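Local coordinates for protein fructose transport system repressor FruR (Pseudomonas putida, PDB 3O74) that acts as a LacI-family dual transcriptional regulator, probably binding specific DNA sequences, with fructose 1-phosphate as its preferred effector, at the interface of chains A and B. Sequence-based numbering; all coordinates share one arbitrary frame. Chains: chain A/B, Fructose transport system repressor FruR.

Contact 1: the interface of chains A and B. Residues chain A 25-26, 29; chain B 12, 39-41, 46.
A:Glu25, A:Arg29 and B:Asp41 bury most of the surface in this polar patch of the two-fold interface, the likely dimer contact, where helix 15-30 of chain A meets the end of strand 34-39, the following loop and the start of helix 44-56 in chain B. A:Arg29 makes the central link: its NH2 donates to the backbone oxygen O of B:Ser39 at 2.8 Å. It approaches nearly along the C=O axis, although the bond is well bent at the hydrogen (123°). The same guanidinium end holds A:Glu25 within its own chain, NH1 and NH2 both pointing at the one carboxylate oxygen OE1; the NH1 to OE1 salt bridge measures 2.8 Å. With CG anti to the backbone N (chi1 -174°) and a bend at chi3, the arginine brings this end back toward A:Glu25, one turn earlier in the helix. Being tied to both partners should limit rotation of the guanidinium group. B:Asp41 comes up beside this pair, and its OD2 takes a hydrogen bond from the amide NE2 of A:Gln26 at 3.1 Å, on the syn side but well out of the carboxylate plane. That same OD2 lies 3.1 Å from OE1 of A:Glu25; if both carboxylates are ionised this would be an unfavourable pairing, which the nearby arginine may soften. Beneath the guanidinium sits B:Ser46, its hydroxyl OG 3.4 Å from NE of A:Arg29, toward the rim.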
ATOM      1  N   GLU A  25      -7.014  -5.214  10.974  1.00 30.29           N
ATOM      2  CA  GLU A  25      -6.777  -4.265  12.050  1.00 32.80           C
ATOM      3  C   GLU A  25      -8.095  -3.667  12.532  1.00 30.15           C
ATOM      4  O   GLU A  25      -8.389  -3.680  13.726  1.00 26.16           O
ATOM      5  CB  GLU A  25      -5.815  -3.167  11.585  1.00 37.40           C
ATOM      6  CG  GLU A  25      -5.869  -1.890  12.399  1.00 46.41           C
ATOM      7  CD  GLU A  25      -6.094  -0.667  11.528  1.00 56.53           C
ATOM      8  OE1 GLU A  25      -6.449   0.400  12.073  1.00 60.86           O
ATOM      9  OE2 GLU A  25      -5.924  -0.772  10.295  1.00 57.58           O
ATOM     10  N   GLN A  26      -8.883  -3.177  11.595  1.00 30.38           N
ATOM     11  CA  GLN A  26     -10.167  -2.570  11.869  1.00 33.71           C
ATOM     12  C   GLN A  26     -11.124  -3.557  12.530  1.00 28.38           C
ATOM     13  O   GLN A  26     -11.726  -3.232  13.458  1.00 34.14           O
ATOM     14  CB  GLN A  26     -10.769  -1.919  10.624  1.00 35.22           C
ATOM     15  CG  GLN A  26     -10.073  -0.658  10.160  1.00 44.75           C
ATOM     16  CD  GLN A  26     -10.609  -0.081   8.831  1.00 51.84           C
ATOM     17  OE1 GLN A  26     -11.345  -0.730   8.130  1.00 54.16           O
ATOM     18  NE2 GLN A  26     -10.244   1.137   8.524  1.00 48.67           N
ATOM     19  N   ARG A  29      -9.886  -4.482  16.190  1.00 30.58           N
ATOM     20  CA  ARG A  29     -10.096  -3.382  17.125  1.00 29.69           C
ATOM     21  C   ARG A  29     -11.515  -3.400  17.689  1.00 35.11           C
ATOM     22  O   ARG A  29     -11.722  -3.144  18.872  1.00 37.65           O
ATOM     23  CB  ARG A  29      -9.806  -2.043  16.443  1.00 27.21           C
ATOM     24  CG  ARG A  29      -9.854  -0.837  17.370  1.00 36.18           C
ATOM     25  CD  ARG A  29      -9.372   0.431  16.675  1.00 44.72           C
ATOM     26  NE  ARG A  29      -7.952   0.378  16.335  1.00 46.42           N
ATOM     27  CZ  ARG A  29      -7.459   0.650  15.129  1.00 49.60           C
ATOM     28  NH1 ARG A  29      -8.273   1.000  14.141  1.00 51.37           N
ATOM     29  NH2 ARG A  29      -6.154   0.575  14.910  1.00 45.67           N
TER
ATOM     30  N   LEU B  12      -2.347   2.071   6.460  1.00 25.65           N
ATOM     31  CA  LEU B  12      -1.650   0.970   5.810  1.00 28.93           C
ATOM     32  C   LEU B  12      -1.797   1.014   4.294  1.00 28.48           C
ATOM     33  O   LEU B  12      -0.952   0.491   3.568  1.00 30.42           O
ATOM     34  CB  LEU B  12      -2.183  -0.361   6.335  1.00 35.49           C
ATOM     35  CG  LEU B  12      -1.823  -0.693   7.782  1.00 34.53           C
ATOM     36  CD1 LEU B  12      -2.681  -1.835   8.310  1.00 33.01           C
ATOM     37  CD2 LEU B  12      -0.346  -1.031   7.879  1.00 35.59           C
ATOM     38  N   SER B  39      -1.268   0.365  12.806  1.00 21.56           N
ATOM     39  CA  SER B  39      -1.945   1.483  12.162  1.00 24.45           C
ATOM     40  C   SER B  39      -2.970   2.133  13.086  1.00 26.01           C
ATOM     41  O   SER B  39      -3.808   1.452  13.680  1.00 23.81           O
ATOM     42  CB  SER B  39      -2.619   1.032  10.865  1.00 36.35           C
ATOM     43  OG  SER B  39      -3.445   2.063  10.356  1.00 44.16           O
ATOM     44  N   SER B  40      -2.889   3.457  13.195  1.00 22.63           N
ATOM     45  CA  SER B  40      -3.802   4.241  14.018  1.00 27.91           C
ATOM     46  C   SER B  40      -5.073   4.571  13.247  1.00 30.70           C
ATOM     47  O   SER B  40      -6.081   4.971  13.831  1.00 33.14           O
ATOM     48  CB  SER B  40      -3.134   5.553  14.417  1.00 25.90           C
ATOM     49  OG  SER B  40      -2.993   6.388  13.280  1.00 22.57           O
ATOM     50  N   ASP B  41      -5.013   4.427  11.929  1.00 29.78           N
ATOM     51  CA  ASP B  41      -6.113   4.840  11.069  1.00 36.11           C
ATOM     52  C   ASP B  41      -6.373   6.338  11.216  1.00 34.41           C
ATOM     53  O   ASP B  41      -7.489   6.806  10.999  1.00 28.36           O
ATOM     54  CB  ASP B  41      -7.377   4.046  11.393  1.00 41.86           C
ATOM     55  CG  ASP B  41      -7.994   3.419  10.166  1.00 54.40           C
ATOM     56  OD1 ASP B  41      -8.769   4.110   9.476  1.00 60.06           O
ATOM     57  OD2 ASP B  41      -7.697   2.237   9.886  1.00 60.73           O
ATOM     58  N   SER B  46      -7.123   5.476  18.753  1.00 30.36           N
ATOM     59  CA  SER B  46      -6.437   4.271  18.310  1.00 36.21           C
ATOM     60  C   SER B  46      -4.934   4.422  18.517  1.00 36.97           C
ATOM     61  O   SER B  46      -4.256   3.486  18.934  1.00 34.64           O
ATOM     62  CB  SER B  46      -6.740   3.983  16.841  1.00 38.83           C
ATOM     63  OG  SER B  46      -8.118   3.720  16.647  1.00 44.14           O
TER

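Contact 2: the interface of chains A and B. Residues chain A 38, 50, 53-54; chain B 4, 25, 34-36.
A:Leu53 and B:Leu36 meet tip to tip, CD2 against CD2 at 3.4 Å, a tight methyl contact. Apolar packing carries most of this patch, and A:Leu53, with more buried surface than its neighbours, divides it between two branches. CD2 points to B:Leu36 and also touches the CB of B:Gln34 at 3.6 Å. CD1 meets the CG2 methyl of B:Thr4, again closely at 3.4 Å, the two side chains sliding past each other in opposite directions. In B:Thr4 the methyl is anti to the carbonyl carbon and the hydroxyl OG1 sits between the backbone N and that carbon (chi1 66°), an arrangement that turns CG2 to the leucine. A:Phe54 brings the CZ end of its ring, with CZ 3.9 Å from CD2 of B:Leu36, so that this one methyl is touched by two residues of the same helix. Polar groups come up against carbon as well. B:Gln34 bends at chi2 (-69°) and brings its amide nitrogen to A:Leu50, NE2 3.2 Å from CD2, a close contact that is no hydrogen bond. Carboxylate oxygen OE2 of B:Glu25 stands 3.8 Å from CA of A:Ala38. In the fold, helix 44-56 of chain A packs over strand 34-39 and the start of strand 4-9 in the N-terminal subdomain of chain B, while A:Ala38 on strand 34-39 faces helix 15-30 of chain B.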
ATOM      1  N   ALA A  38       4.033  -7.582  10.538  1.00 19.18           N
ATOM      2  CA  ALA A  38       5.443  -7.714  10.178  1.00 24.75           C
ATOM      3  C   ALA A  38       5.572  -8.293   8.774  1.00 31.10           C
ATOM      4  O   ALA A  38       4.680  -9.006   8.305  1.00 29.00           O
ATOM      5  CB  ALA A  38       6.174  -8.581  11.185  1.00 25.53           C
ATOM      6  N   LEU A  50      10.721 -13.828  12.374  1.00 39.79           N
ATOM      7  CA  LEU A  50       9.452 -13.226  12.784  1.00 36.44           C
ATOM      8  C   LEU A  50       8.621 -14.189  13.621  1.00 42.79           C
ATOM      9  O   LEU A  50       7.837 -13.769  14.470  1.00 47.38           O
ATOM     10  CB  LEU A  50       8.649 -12.760  11.568  1.00 26.90           C
ATOM     11  CG  LEU A  50       9.202 -11.522  10.865  1.00 28.85           C
ATOM     12  CD1 LEU A  50       8.412 -11.232   9.596  1.00 32.84           C
ATOM     13  CD2 LEU A  50       9.188 -10.323  11.805  1.00 29.01           C
ATOM     14  N   LEU A  53       9.311 -13.811  17.101  1.00 58.54           N
ATOM     15  CA  LEU A  53       8.800 -12.539  17.596  1.00 58.74           C
ATOM     16  C   LEU A  53       7.407 -12.679  18.198  1.00 60.15           C
ATOM     17  O   LEU A  53       7.187 -12.345  19.360  1.00 63.18           O
ATOM     18  CB  LEU A  53       8.775 -11.506  16.470  1.00 55.62           C
ATOM     19  CG  LEU A  53       9.077 -10.065  16.868  1.00 53.39           C
ATOM     20  CD1 LEU A  53      10.453  -9.985  17.502  1.00 53.47           C
ATOM     21  CD2 LEU A  53       8.993  -9.155  15.655  1.00 52.54           C
ATOM     22  N   PHE A  54       6.465 -13.168  17.395  1.00 55.45           N
ATOM     23  CA  PHE A  54       5.106 -13.400  17.867  1.00 55.66           C
ATOM     24  C   PHE A  54       5.061 -14.642  18.750  1.00 67.42           C
ATOM     25  O   PHE A  54       4.026 -14.974  19.331  1.00 71.28           O
ATOM     26  CB  PHE A  54       4.142 -13.526  16.689  1.00 49.46           C
ATOM     27  CG  PHE A  54       4.078 -12.294  15.835  1.00 48.75           C
ATOM     28  CD1 PHE A  54       4.686 -12.261  14.591  1.00 42.77           C
ATOM     29  CD2 PHE A  54       3.418 -11.162  16.285  1.00 46.00           C
ATOM     30  CE1 PHE A  54       4.629 -11.123  13.809  1.00 45.74           C
ATOM     31  CE2 PHE A  54       3.358 -10.022  15.508  1.00 44.03           C
ATOM     32  CZ  PHE A  54       3.964 -10.001  14.269  1.00 45.29           C
TER
ATOM     33  N   THR B   4      13.553  -4.951  19.019  1.00 36.44           N
ATOM     34  CA  THR B   4      12.441  -4.720  18.118  1.00 27.06           C
ATOM     35  C   THR B   4      12.143  -3.231  18.110  1.00 28.73           C
ATOM     36  O   THR B   4      12.304  -2.546  19.124  1.00 33.49           O
ATOM     37  CB  THR B   4      11.184  -5.499  18.544  1.00 32.56           C
ATOM     38  OG1 THR B   4      10.710  -4.996  19.798  1.00 43.24           O
ATOM     39  CG2 THR B   4      11.499  -6.977  18.692  1.00 32.49           C
ATOM     40  N   GLU B  25      12.046  -1.733   7.670  1.00 31.65           N
ATOM     41  CA  GLU B  25      12.152  -3.130   8.084  1.00 34.20           C
ATOM     42  C   GLU B  25      13.414  -3.785   7.524  1.00 30.76           C
ATOM     43  O   GLU B  25      14.079  -4.560   8.213  1.00 30.39           O
ATOM     44  CB  GLU B  25      10.899  -3.924   7.690  1.00 39.66           C
ATOM     45  CG  GLU B  25      10.758  -5.244   8.440  1.00 49.97           C
ATOM     46  CD  GLU B  25       9.343  -5.804   8.408  1.00 59.88           C
ATOM     47  OE1 GLU B  25       8.574  -5.433   7.497  1.00 66.93           O
ATOM     48  OE2 GLU B  25       9.000  -6.617   9.297  1.00 54.16           O
ATOM     49  N   GLN B  34      14.016  -6.315  14.536  1.00 24.99           N
ATOM     50  CA  GLN B  34      12.758  -6.608  13.852  1.00 26.35           C
ATOM     51  C   GLN B  34      11.837  -5.393  13.952  1.00 25.34           C
ATOM     52  O   GLN B  34      11.869  -4.664  14.938  1.00 28.26           O
ATOM     53  CB  GLN B  34      12.080  -7.836  14.462  1.00 27.11           C
ATOM     54  CG  GLN B  34      12.964  -9.077  14.543  1.00 38.46           C
ATOM     55  CD  GLN B  34      13.287  -9.660  13.180  1.00 50.70           C
ATOM     56  OE1 GLN B  34      14.402 -10.121  12.938  1.00 52.46           O
ATOM     57  NE2 GLN B  34      12.310  -9.641  12.281  1.00 52.75           N
ATOM     58  N   LEU B  35      11.019  -5.174  12.931  1.00 25.94           N
ATOM     59  CA  LEU B  35      10.074  -4.066  12.947  1.00 25.46           C
ATOM     60  C   LEU B  35       8.637  -4.553  13.133  1.00 28.75           C
ATOM     61  O   LEU B  35       8.174  -5.431  12.410  1.00 28.99           O
ATOM     62  CB  LEU B  35      10.184  -3.251  11.655  1.00 25.18           C
ATOM     63  CG  LEU B  35       9.349  -1.969  11.575  1.00 25.64           C
ATOM     64  CD1 LEU B  35       9.909  -0.894  12.504  1.00 28.77           C
ATOM     65  CD2 LEU B  35       9.269  -1.448  10.146  1.00 21.48           C
ATOM     66  N   LEU B  36       7.940  -3.981  14.109  1.00 24.21           N
ATOM     67  CA  LEU B  36       6.519  -4.244  14.283  1.00 21.82           C
ATOM     68  C   LEU B  36       5.728  -3.012  13.876  1.00 21.03           C
ATOM     69  O   LEU B  36       5.986  -1.902  14.345  1.00 21.18           O
ATOM     70  CB  LEU B  36       6.199  -4.635  15.722  1.00 26.27           C
ATOM     71  CG  LEU B  36       6.810  -5.948  16.216  1.00 31.38           C
ATOM     72  CD1 LEU B  36       6.532  -6.135  17.699  1.00 35.68           C
ATOM     73  CD2 LEU B  36       6.285  -7.129  15.411  1.00 32.31           C
TER

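The C-alpha centres of contact 1 and contact 2 lie about 17 Å apart, and strand 34-39 of chain B runs through both: contact 2 uses its beginning, contact 1 its end. Contact 1 pairs helix 15-30 of chain A with helix 44-56 of chain B, and contact 2 draws on the same two helices with the chains exchanged. Residue 25 belongs to contact 1 in chain A and to contact 2 in chain B, while helix 44-56 gives B:Ser46 to the first and A:Leu53 to the second. Polar and apolar patches thus sit side by side and recur by the two-fold symmetry, in keeping with the dimers typical of LacI-family regulators.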